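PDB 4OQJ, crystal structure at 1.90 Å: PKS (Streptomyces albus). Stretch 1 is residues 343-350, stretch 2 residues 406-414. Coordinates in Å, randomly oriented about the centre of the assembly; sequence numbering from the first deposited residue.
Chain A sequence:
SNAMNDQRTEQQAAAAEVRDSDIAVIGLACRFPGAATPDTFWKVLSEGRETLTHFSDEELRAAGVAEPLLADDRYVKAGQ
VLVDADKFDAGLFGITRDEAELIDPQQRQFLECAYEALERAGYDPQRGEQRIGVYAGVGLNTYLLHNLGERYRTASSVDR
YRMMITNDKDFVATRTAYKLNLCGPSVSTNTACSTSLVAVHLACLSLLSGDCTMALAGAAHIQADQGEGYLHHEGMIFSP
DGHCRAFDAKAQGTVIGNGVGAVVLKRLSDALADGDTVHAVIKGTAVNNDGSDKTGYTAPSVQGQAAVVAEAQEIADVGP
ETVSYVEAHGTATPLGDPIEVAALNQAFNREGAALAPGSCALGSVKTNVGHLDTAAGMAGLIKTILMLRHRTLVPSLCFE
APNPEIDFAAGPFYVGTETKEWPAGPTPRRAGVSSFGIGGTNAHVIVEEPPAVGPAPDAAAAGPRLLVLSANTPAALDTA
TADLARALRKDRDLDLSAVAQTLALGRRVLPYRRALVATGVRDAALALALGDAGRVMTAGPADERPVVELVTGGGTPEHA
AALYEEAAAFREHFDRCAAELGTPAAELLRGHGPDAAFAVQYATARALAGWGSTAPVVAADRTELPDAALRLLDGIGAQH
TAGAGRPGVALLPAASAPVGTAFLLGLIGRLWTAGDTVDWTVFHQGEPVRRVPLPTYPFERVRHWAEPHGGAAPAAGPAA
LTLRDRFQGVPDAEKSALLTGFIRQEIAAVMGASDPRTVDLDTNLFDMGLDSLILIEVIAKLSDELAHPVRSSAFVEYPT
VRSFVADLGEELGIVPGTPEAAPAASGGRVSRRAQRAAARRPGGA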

# COMPACT_ATOMS: atom_id res chain seq x y z
N ALA A 343 0.46 26.95 2.48
CA ALA A 343 1.38 25.83 2.48
C ALA A 343 2.23 25.81 1.21
O ALA A 343 3.43 25.58 1.27
CB ALA A 343 0.61 24.52 2.62
N LEU A 344 1.59 26.05 0.07
CA LEU A 344 2.30 26.16 -1.21
C LEU A 344 3.29 27.32 -1.22
O LEU A 344 4.42 27.18 -1.69
CB LEU A 344 1.31 26.33 -2.35
CG LEU A 344 0.52 25.08 -2.75
CD1 LEU A 344 -0.63 25.50 -3.64
CD2 LEU A 344 1.44 24.07 -3.47
N ASN A 345 2.86 28.47 -0.70
CA ASN A 345 3.76 29.62 -0.56
C ASN A 345 5.00 29.23 0.25
O ASN A 345 6.13 29.50 -0.15
CB ASN A 345 3.06 30.81 0.12
CG ASN A 345 2.15 31.60 -0.82
OD1 ASN A 345 2.19 31.44 -2.04
ND2 ASN A 345 1.32 32.46 -0.24
N GLN A 346 4.77 28.57 1.38
CA GLN A 346 5.87 28.21 2.27
C GLN A 346 6.82 27.25 1.55
O GLN A 346 8.04 27.44 1.57
CB GLN A 346 5.35 27.57 3.57
CG GLN A 346 6.47 27.07 4.48
CD GLN A 346 5.95 26.43 5.77
OE1 GLN A 346 5.09 26.98 6.44
NE2 GLN A 346 6.49 25.26 6.10
N ALA A 347 6.27 26.23 0.89
CA ALA A 347 7.12 25.28 0.17
C ALA A 347 7.87 25.97 -0.97
O ALA A 347 9.07 25.74 -1.15
CB ALA A 347 6.28 24.12 -0.37
N PHE A 348 7.18 26.81 -1.74
CA PHE A 348 7.76 27.39 -2.93
C PHE A 348 8.82 28.45 -2.59
O PHE A 348 9.80 28.58 -3.31
CB PHE A 348 6.67 28.00 -3.84
CG PHE A 348 6.07 27.00 -4.81
CD1 PHE A 348 5.45 25.84 -4.36
CD2 PHE A 348 6.12 27.23 -6.18
CE1 PHE A 348 4.90 24.93 -5.26
CE2 PHE A 348 5.58 26.32 -7.08
CZ PHE A 348 4.97 25.17 -6.62
N ASN A 349 8.63 29.16 -1.47
CA ASN A 349 9.54 30.24 -1.08
C ASN A 349 10.67 29.79 -0.15
O ASN A 349 11.40 30.61 0.38
CB ASN A 349 8.77 31.37 -0.38
CG ASN A 349 7.83 32.12 -1.30
OD1 ASN A 349 8.09 32.26 -2.50
ND2 ASN A 349 6.73 32.61 -0.74
N ARG A 350 10.80 28.48 0.05
CA ARG A 350 11.66 27.97 1.11
C ARG A 350 13.16 28.26 0.88
O ARG A 350 13.92 28.32 1.84
CB ARG A 350 11.45 26.47 1.28
CG ARG A 350 12.02 25.60 0.15
CD ARG A 350 11.65 24.12 0.33
NE ARG A 350 12.22 23.27 -0.72
CZ ARG A 350 11.68 23.09 -1.92
NH1 ARG A 350 10.55 23.70 -2.25
NH2 ARG A 350 12.28 22.32 -2.81
N ILE A 406 -6.95 34.59 1.40
CA ILE A 406 -5.85 33.86 0.76
C ILE A 406 -4.72 34.83 0.45
O ILE A 406 -4.92 35.85 -0.21
CB ILE A 406 -6.29 33.19 -0.55
CG1 ILE A 406 -7.39 32.16 -0.30
CG2 ILE A 406 -5.09 32.51 -1.22
CD1 ILE A 406 -7.98 31.54 -1.57
N ASP A 407 -3.51 34.49 0.90
CA ASP A 407 -2.36 35.37 0.71
C ASP A 407 -1.63 35.12 -0.62
O ASP A 407 -0.48 34.66 -0.63
CB ASP A 407 -1.41 35.22 1.90
CG ASP A 407 -0.50 36.43 2.07
OD1 ASP A 407 -0.50 37.32 1.20
OD2 ASP A 407 0.21 36.48 3.09
N PHE A 408 -2.28 35.42 -1.74
CA PHE A 408 -1.67 35.21 -3.05
C PHE A 408 -0.40 36.06 -3.21
O PHE A 408 0.60 35.60 -3.76
CB PHE A 408 -2.66 35.55 -4.19
CG PHE A 408 -3.72 34.50 -4.41
CD1 PHE A 408 -3.38 33.26 -4.93
CD2 PHE A 408 -5.04 34.75 -4.11
CE1 PHE A 408 -4.35 32.30 -5.15
CE2 PHE A 408 -6.01 33.79 -4.32
CZ PHE A 408 -5.67 32.56 -4.84
N ALA A 409 -0.45 37.29 -2.70
CA ALA A 409 0.64 38.23 -2.88
C ALA A 409 1.94 37.75 -2.24
O ALA A 409 3.02 38.20 -2.61
CB ALA A 409 0.26 39.58 -2.31
N ALA A 410 1.85 36.82 -1.30
CA ALA A 410 3.04 36.30 -0.63
C ALA A 410 3.79 35.28 -1.48
O ALA A 410 4.86 34.78 -1.09
CB ALA A 410 2.65 35.67 0.70
N GLY A 411 3.24 34.94 -2.65
CA GLY A 411 3.82 33.89 -3.46
C GLY A 411 3.56 34.08 -4.95
O GLY A 411 3.07 35.13 -5.37
N PRO A 412 3.86 33.05 -5.74
CA PRO A 412 3.79 33.13 -7.20
C PRO A 412 2.41 32.80 -7.81
O PRO A 412 2.25 32.88 -9.03
CB PRO A 412 4.81 32.08 -7.64
CG PRO A 412 4.67 31.00 -6.59
CD PRO A 412 4.37 31.74 -5.29
N PHE A 413 1.44 32.43 -6.98
CA PHE A 413 0.22 31.82 -7.51
C PHE A 413 -0.85 32.81 -7.93
O PHE A 413 -0.97 33.90 -7.39
CB PHE A 413 -0.34 30.84 -6.48
CG PHE A 413 0.63 29.78 -6.11
CD1 PHE A 413 0.97 28.81 -7.05
CD2 PHE A 413 1.26 29.79 -4.88
CE1 PHE A 413 1.90 27.85 -6.75
CE2 PHE A 413 2.20 28.82 -4.58
CZ PHE A 413 2.52 27.85 -5.52
N TYR A 414 -1.60 32.39 -8.93
CA TYR A 414 -2.78 33.08 -9.39
C TYR A 414 -3.71 32.01 -9.97
O TYR A 414 -3.25 30.98 -10.47
CB TYR A 414 -2.43 34.15 -10.45
CG TYR A 414 -2.18 33.55 -11.82
CD1 TYR A 414 -0.94 33.03 -12.16
CD2 TYR A 414 -3.20 33.50 -12.77
CE1 TYR A 414 -0.72 32.47 -13.42
CE2 TYR A 414 -2.99 32.95 -14.02
CZ TYR A 414 -1.75 32.43 -14.34
OH TYR A 414 -1.58 31.89 -15.60

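The end of a helix packs against an irregular segment leading into a strand, held by two asparagine side chains that bond to backbone carbonyls and by an apolar cluster centred on Phe413. The contact is compact, burying 359 Å² over both sides, and its backbones come closest at Asn345 and Gly411, whose CA atoms lie 5.2 Å apart.

The polar half repeats one motif four residues apart. Asn345 ND2 donates to Asp407 O at 2.9 Å, and Asn349 ND2 donates to Ala410 O, also at 2.9 Å; both bonds are somewhat bent, with N-H...O angles of 139° and 138°. Each amide thus reads main chain rather than side chain, and the aspartate contributes its carbonyl, not its carboxylate. Asp407 O does double duty, since it also accepts from Ala410 N at 3.2 Å at the start of the short 3-10 segment. Both asparagines use the m rotamer, but their bases differ: the CA-to-CB bond of Asn349 points toward the other stretch, whereas that of Asn345 runs sideways and its amide end comes nearer.

Gly411 makes room for the Asn345 amide, and Ala410 packs a methyl beside it. Asn345 OD1 sits 3.3 Å from Gly411 CA, and an ideal CB on that glycine would fall 1.8 Å from Asn345 OD1, a plain clash. With phi/psi of -151/-169, Gly411 carries the chain past the helix where a side chain would have pointed toward it. Ala410 offers just a methyl, its CB 3.6 Å from Asn345 ND2, while its carbonyl serves Asn349.

Beyond the glycine the contact turns greasy. Phe413, the first strand residue, points toward the helix and loses 91 Å² to it, the largest share of any residue here. Leu344 CD1 lies over one face of its ring, and the closest pair is Leu344 CB to Phe413 CE2, 3.5 Å; Asn345 OD1 lies at the ring's edge, 3.4 Å from Phe413 CD2. The same ring turns its edge toward the face of Phe348, with centroids 4.8 Å apart and planes at 69°, bringing Phe413 CZ to 3.7 Å from Phe348 CD2. Pro412 adds its ring to this group, its CG 4.1 Å from Phe348 CD2. Leu344 and Phe348, one turn apart, both aim CA-to-CB toward the other stretch, so i and i+4 spacing supplies the apolar pair just as it supplies the asparagines.

The rule is economical: two pairs spaced i, i+4 and offset by one residue supply two carbonyl-binding amides and two apolar side chains, with Asn345 also touching the Phe413 edge, while Gln346, between them in sequence, points away and stays exposed.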